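Local coordinates for putative type VI secretion protein (Escherichia coli, PDB 6SKI) that probably hydrolyses phospholipids as a toxic effector of the type VI secretion system, loaded onto and inhibited by the VgrG spike, at residues Ile39-Asp44 with Thr126-Ile131; Thr46-Glu51 with Gly97-Ile102. One frame throughout, in Å; residues are numbered along the deposited sequence.

Interaction 1 (Ile39-Asp44 with Thr126-Ile131); sequences IGIFFD and TYISGI
Two neighbouring parallel strands of the α/β-hydrolase-type sheet meet here, I41, F42 and F43 pairing with T126, Y127 and I128. Their axes approach to 4.8 Å at 17°, and the chain between them passes through helices 53-58, 72-85 and 101-108, so the connection is a β-α-β crossover. T126 N donates to G40 O at 2.7 Å, F42 N makes a weak bond to T126 O, and I128 N reaches F42 O at 2.7 Å along an almost straight N-H (173°). The last rung, D44 N to I128 O, is still close to straight although D44 has already left the strand.

Packing is dense on the face bearing I41, F43, T126 and I128. I128 carries CG1 anti to its carbonyl carbon, and this branch takes CD1 over one face of the F43 ring, 4.2 Å from the centroid and offset toward the rim, a CH-π contact. The same methyl rests 3.7 Å from I41 CG2. Helices 156-178 and 198-211 close over this layer.

The other face is built differently. F42 turns its ring away from Y127 and toward helix 101-108 and the rings of F194 and Y109, its edge meeting T126 O in plane. Y127, partly exposed, has CG anti to its backbone N, which swings the ring obliquely forward to D44, its plane 79° from the carboxylate, whose OD1 is hydrogen-bonded to S100. The two segments loosen beyond I128: the CB of S129 points away from 39-44, and I131 makes no contact with it. At that end G130 CA places a C-H against D44 O, 3.3 Å apart.

Interaction 2 (Thr46-Glu51 with Gly97-Ile102); sequences TGNNRE and GYYSNI
Mostly backbone meets backbone where the loop 46-51 crosses the approach to helix 101-108, with CA atoms of N48 and Y98 4.4 Å apart. A weak hydrogen bond crosses between the segments: G97 N points straight at N49 O, but over 3.3 Å. A C-H...O contact lies beside it, N48 CA lying 3.3 Å from G97 O with an angle of 169° at the hydrogen. N48 also sits at the centre of an inverse gamma turn, closed by a weak bond from N49 N to G47 O, so the chain bends sharply where it meets 97-99.

Side-chain contact is concentrated on N48 and Y99. The N48 amide stands on end over the centre of one face of the Y99 ring, the two planes 88° apart, while N48 CB approaches the ring rim at Y99 CE1 (3.7 Å).

S100 occupies the N-cap position of helix 101-108, although its OG makes no capping bond and is hydrogen-bonded to D44, just past strand 22-43. Y99 stacks with H103 of the same helix, and N101 packs on helix 416-431.

In the fold
Interactions 1 and 2 have centres about 12 Å apart and follow one strand into its loop: strand 22-43 finishes within 39-44, and the loop beyond it holds 46-51. D44 joins them directly, its OD1 lying 2.5 Å from S100 OG in a probable hydrogen bond. I102 adds apolar packing, with CG2 3.7 Å from F42 CB, so the start of helix 101-108 sits against the strand end. T46 lies near, without touching, S197, H310 and D245, whose geometry fits a Ser-His-Asp triad. In α/β-hydrolases the loop in this position commonly lines the active site and contributes to the oxyanion hole; a comparable placement is plausible here.

Interaction 1 (Ile39-Asp44 with Thr126-Ile131)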
loop_
_atom_site.group_PDB
_atom_site.type_symbol
_atom_site.label_atom_id
_atom_site.label_comp_id
_atom_site.label_asym_id
_atom_site.label_seq_id
_atom_site.Cartn_x
_atom_site.Cartn_y
_atom_site.Cartn_z
ATOM N N ILE A 39 10.419 15.068 -0.396
ATOM C CA ILE A 39 9.270 14.618 -1.164
ATOM C C ILE A 39 8.643 13.455 -0.416
ATOM O O ILE A 39 9.279 12.411 -0.228
ATOM C CB ILE A 39 9.658 14.221 -2.595
ATOM C CG1 ILE A 39 10.575 15.282 -3.204
ATOM C CG2 ILE A 39 8.417 14.030 -3.441
ATOM C CD1 ILE A 39 10.972 15.001 -4.628
ATOM N N GLY A 40 7.404 13.640 0.019
ATOM C CA GLY A 40 6.692 12.591 0.712
ATOM C C GLY A 40 6.065 11.629 -0.264
ATOM O O GLY A 40 5.141 11.991 -0.994
ATOM N N ILE A 41 6.561 10.399 -0.289
ATOM C CA ILE A 41 6.090 9.378 -1.214
ATOM C C ILE A 41 5.114 8.501 -0.455
ATOM O O ILE A 41 5.463 7.919 0.578
ATOM C CB ILE A 41 7.248 8.554 -1.791
ATOM C CG1 ILE A 41 8.451 9.452 -2.058
ATOM C CG2 ILE A 41 6.827 7.899 -3.080
ATOM C CD1 ILE A 41 8.300 10.302 -3.286
ATOM N N PHE A 42 3.887 8.414 -0.958
ATOM C CA PHE A 42 2.802 7.737 -0.261
ATOM C C PHE A 42 2.270 6.644 -1.172
ATOM O O PHE A 42 1.516 6.924 -2.109
ATOM C CB PHE A 42 1.705 8.726 0.123
ATOM C CG PHE A 42 2.109 9.678 1.204
ATOM C CD1 PHE A 42 2.551 10.947 0.893
ATOM C CD2 PHE A 42 2.036 9.311 2.533
ATOM C CE1 PHE A 42 2.925 11.819 1.880
ATOM C CE2 PHE A 42 2.407 10.188 3.522
ATOM C CZ PHE A 42 2.852 11.439 3.194
ATOM N N PHE A 43 2.655 5.407 -0.887
ATOM C CA PHE A 43 2.251 4.244 -1.663
ATOM C C PHE A 43 1.065 3.618 -0.949
ATOM O O PHE A 43 1.218 3.044 0.130
ATOM C CB PHE A 43 3.382 3.229 -1.773
ATOM C CG PHE A 43 4.503 3.633 -2.668
ATOM C CD1 PHE A 43 4.435 3.415 -4.027
ATOM C CD2 PHE A 43 5.658 4.164 -2.140
ATOM C CE1 PHE A 43 5.480 3.758 -4.842
ATOM C CE2 PHE A 43 6.703 4.505 -2.950
ATOM C CZ PHE A 43 6.615 4.303 -4.302
ATOM N N ASP A 44 -0.109 3.705 -1.546
ATOM C CA ASP A 44 -1.280 3.180 -0.870
ATOM C C ASP A 44 -1.475 1.707 -1.205
ATOM O O ASP A 44 -0.882 1.166 -2.139
ATOM C CB ASP A 44 -2.517 3.984 -1.259
ATOM C CG ASP A 44 -3.575 3.977 -0.185
ATOM O OD1 ASP A 44 -3.469 3.161 0.752
ATOM O OD2 ASP A 44 -4.515 4.790 -0.274
ATOM N N THR A 126 3.352 13.285 -2.489
ATOM C CA THR A 126 2.954 12.533 -3.663
ATOM C C THR A 126 2.140 11.330 -3.220
ATOM O O THR A 126 2.454 10.694 -2.213
ATOM C CB THR A 126 4.177 12.066 -4.449
ATOM O OG1 THR A 126 5.086 13.160 -4.628
ATOM C CG2 THR A 126 3.764 11.553 -5.774
ATOM N N TYR A 127 1.097 11.015 -3.979
ATOM C CA TYR A 127 0.209 9.906 -3.656
ATOM C C TYR A 127 0.182 8.929 -4.820
ATOM O O TYR A 127 -0.159 9.306 -5.945
ATOM C CB TYR A 127 -1.200 10.403 -3.341
ATOM C CG TYR A 127 -2.157 9.297 -2.977
ATOM C CD1 TYR A 127 -2.223 8.810 -1.681
ATOM C CD2 TYR A 127 -2.997 8.741 -3.928
ATOM C CE1 TYR A 127 -3.095 7.800 -1.345
ATOM C CE2 TYR A 127 -3.869 7.730 -3.602
ATOM C CZ TYR A 127 -3.916 7.265 -2.310
ATOM O OH TYR A 127 -4.790 6.256 -1.984
ATOM N N ILE A 128 0.537 7.680 -4.545
ATOM C CA ILE A 128 0.452 6.595 -5.513
ATOM C C ILE A 128 -0.603 5.613 -5.026
ATOM O O ILE A 128 -0.618 5.239 -3.849
ATOM C CB ILE A 128 1.815 5.901 -5.702
ATOM C CG1 ILE A 128 2.875 6.915 -6.130
ATOM C CG2 ILE A 128 1.716 4.805 -6.734
ATOM C CD1 ILE A 128 3.763 7.383 -5.004
ATOM N N SER A 129 -1.482 5.196 -5.932
ATOM C CA SER A 129 -2.590 4.332 -5.562
ATOM C C SER A 129 -2.110 2.891 -5.403
ATOM O O SER A 129 -0.934 2.572 -5.590
ATOM C CB SER A 129 -3.707 4.431 -6.596
ATOM O OG SER A 129 -3.233 4.108 -7.890
ATOM N N GLY A 130 -3.033 2.009 -5.040
ATOM C CA GLY A 130 -2.686 0.621 -4.841
ATOM C C GLY A 130 -2.639 -0.167 -6.132
ATOM O O GLY A 130 -3.150 0.248 -7.169
ATOM N N ILE A 131 -2.006 -1.338 -6.049
ATOM C CA ILE A 131 -1.833 -2.180 -7.227
ATOM C C ILE A 131 -3.180 -2.660 -7.749
ATOM O O ILE A 131 -3.450 -2.605 -8.955
ATOM C CB ILE A 131 -0.894 -3.356 -6.907
ATOM C CG1 ILE A 131 0.384 -2.841 -6.246
ATOM C CG2 ILE A 131 -0.574 -4.136 -8.163
ATOM C CD1 ILE A 131 1.367 -3.927 -5.894
#

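Interaction 2 (Thr46-Glu51 with Gly97-Ile102)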
loop_
_atom_site.group_PDB
_atom_site.type_symbol
_atom_site.label_atom_id
_atom_site.label_comp_id
_atom_site.label_asym_id
_atom_site.label_seq_id
_atom_site.Cartn_x
_atom_site.Cartn_y
_atom_site.Cartn_z
ATOM N N THR A 46 -5.154 -0.880 -1.216
ATOM C CA THR A 46 -6.498 -0.508 -1.607
ATOM C C THR A 46 -6.999 0.588 -0.670
ATOM O O THR A 46 -6.635 0.651 0.508
ATOM C CB THR A 46 -7.429 -1.719 -1.578
ATOM O OG1 THR A 46 -6.732 -2.865 -2.082
ATOM C CG2 THR A 46 -8.644 -1.470 -2.448
ATOM N N GLY A 47 -7.832 1.466 -1.207
ATOM C CA GLY A 47 -8.335 2.564 -0.411
ATOM C C GLY A 47 -9.838 2.658 -0.496
ATOM O O GLY A 47 -10.537 1.666 -0.280
ATOM N N ASN A 48 -10.353 3.841 -0.828
ATOM C CA ASN A 48 -11.786 4.016 -1.048
ATOM C C ASN A 48 -12.146 3.532 -2.454
ATOM O O ASN A 48 -12.788 4.218 -3.249
ATOM C CB ASN A 48 -12.176 5.471 -0.830
ATOM C CG ASN A 48 -13.445 5.615 -0.027
ATOM O OD1 ASN A 48 -14.319 4.753 -0.066
ATOM N ND2 ASN A 48 -13.552 6.707 0.717
ATOM N N ASN A 49 -11.714 2.307 -2.743
ATOM C CA ASN A 49 -11.835 1.720 -4.068
ATOM C C ASN A 49 -12.132 0.238 -3.921
ATOM O O ASN A 49 -11.882 -0.363 -2.874
ATOM C CB ASN A 49 -10.556 1.906 -4.894
ATOM C CG ASN A 49 -10.146 3.354 -5.023
ATOM O OD1 ASN A 49 -8.971 3.689 -4.888
ATOM N ND2 ASN A 49 -11.110 4.221 -5.297
ATOM N N ARG A 50 -12.668 -0.344 -4.984
ATOM C CA ARG A 50 -12.823 -1.786 -5.059
ATOM C C ARG A 50 -11.571 -2.413 -5.657
ATOM O O ARG A 50 -10.818 -1.777 -6.395
ATOM C CB ARG A 50 -14.045 -2.160 -5.896
ATOM C CG ARG A 50 -15.332 -1.511 -5.436
ATOM C CD ARG A 50 -16.497 -1.922 -6.313
ATOM N NE ARG A 50 -17.710 -2.141 -5.534
ATOM C CZ ARG A 50 -18.488 -1.169 -5.066
ATOM N NH1 ARG A 50 -18.185 0.101 -5.300
ATOM N NH2 ARG A 50 -19.572 -1.468 -4.364
ATOM N N GLU A 51 -11.355 -3.680 -5.327
ATOM C CA GLU A 51 -10.241 -4.425 -5.890
ATOM C C GLU A 51 -10.580 -4.860 -7.309
ATOM O O GLU A 51 -11.694 -5.317 -7.581
ATOM C CB GLU A 51 -9.929 -5.642 -5.023
ATOM C CG GLU A 51 -8.501 -6.123 -5.117
ATOM C CD GLU A 51 -8.230 -7.307 -4.215
ATOM O OE1 GLU A 51 -9.196 -7.853 -3.643
ATOM O OE2 GLU A 51 -7.052 -7.690 -4.072
ATOM N N GLY A 97 -13.486 -0.575 0.020
ATOM C CA GLY A 97 -12.843 -0.196 1.256
ATOM C C GLY A 97 -13.024 1.274 1.573
ATOM O O GLY A 97 -13.659 2.033 0.845
ATOM N N TYR A 98 -12.447 1.672 2.695
ATOM C CA TYR A 98 -12.474 3.047 3.159
ATOM C C TYR A 98 -11.085 3.649 2.995
ATOM O O TYR A 98 -10.150 2.995 2.531
ATOM C CB TYR A 98 -12.949 3.104 4.612
ATOM C CG TYR A 98 -13.375 4.469 5.095
ATOM C CD1 TYR A 98 -14.300 5.219 4.392
ATOM C CD2 TYR A 98 -12.863 4.997 6.269
ATOM C CE1 TYR A 98 -14.693 6.461 4.837
ATOM C CE2 TYR A 98 -13.251 6.234 6.722
ATOM C CZ TYR A 98 -14.166 6.963 6.003
ATOM O OH TYR A 98 -14.554 8.201 6.454
ATOM N N TYR A 99 -10.959 4.914 3.375
ATOM C CA TYR A 99 -9.668 5.581 3.323
ATOM C C TYR A 99 -8.670 4.861 4.218
ATOM O O TYR A 99 -8.971 4.523 5.365
ATOM C CB TYR A 99 -9.820 7.034 3.761
ATOM C CG TYR A 99 -10.562 7.884 2.766
ATOM C CD1 TYR A 99 -10.211 7.882 1.427
ATOM C CD2 TYR A 99 -11.622 8.683 3.163
ATOM C CE1 TYR A 99 -10.886 8.655 0.513
ATOM C CE2 TYR A 99 -12.307 9.459 2.256
ATOM C CZ TYR A 99 -11.934 9.443 0.931
ATOM O OH TYR A 99 -12.613 10.216 0.019
ATOM N N SER A 100 -7.478 4.620 3.686
ATOM C CA SER A 100 -6.435 3.944 4.445
ATOM C C SER A 100 -5.704 4.968 5.301
ATOM O O SER A 100 -6.037 6.155 5.317
ATOM C CB SER A 100 -5.484 3.210 3.509
ATOM O OG SER A 100 -5.259 3.953 2.328
ATOM N N ASN A 101 -4.677 4.523 6.014
ATOM C CA ASN A 101 -3.860 5.430 6.800
ATOM C C ASN A 101 -2.839 6.158 5.946
ATOM O O ASN A 101 -2.322 7.194 6.370
ATOM C CB ASN A 101 -3.145 4.664 7.913
ATOM C CG ASN A 101 -3.997 4.505 9.147
ATOM O OD1 ASN A 101 -5.020 5.167 9.295
ATOM N ND2 ASN A 101 -3.586 3.618 10.038
ATOM N N ILE A 102 -2.558 5.650 4.745
ATOM C CA ILE A 102 -1.710 6.375 3.810
ATOM C C ILE A 102 -2.445 7.591 3.271
ATOM O O ILE A 102 -1.851 8.654 3.068
ATOM C CB ILE A 102 -1.242 5.437 2.684
ATOM C CG1 ILE A 102 -0.405 4.301 3.266
ATOM C CG2 ILE A 102 -0.452 6.198 1.643
ATOM C CD1 ILE A 102 0.811 4.776 4.005
#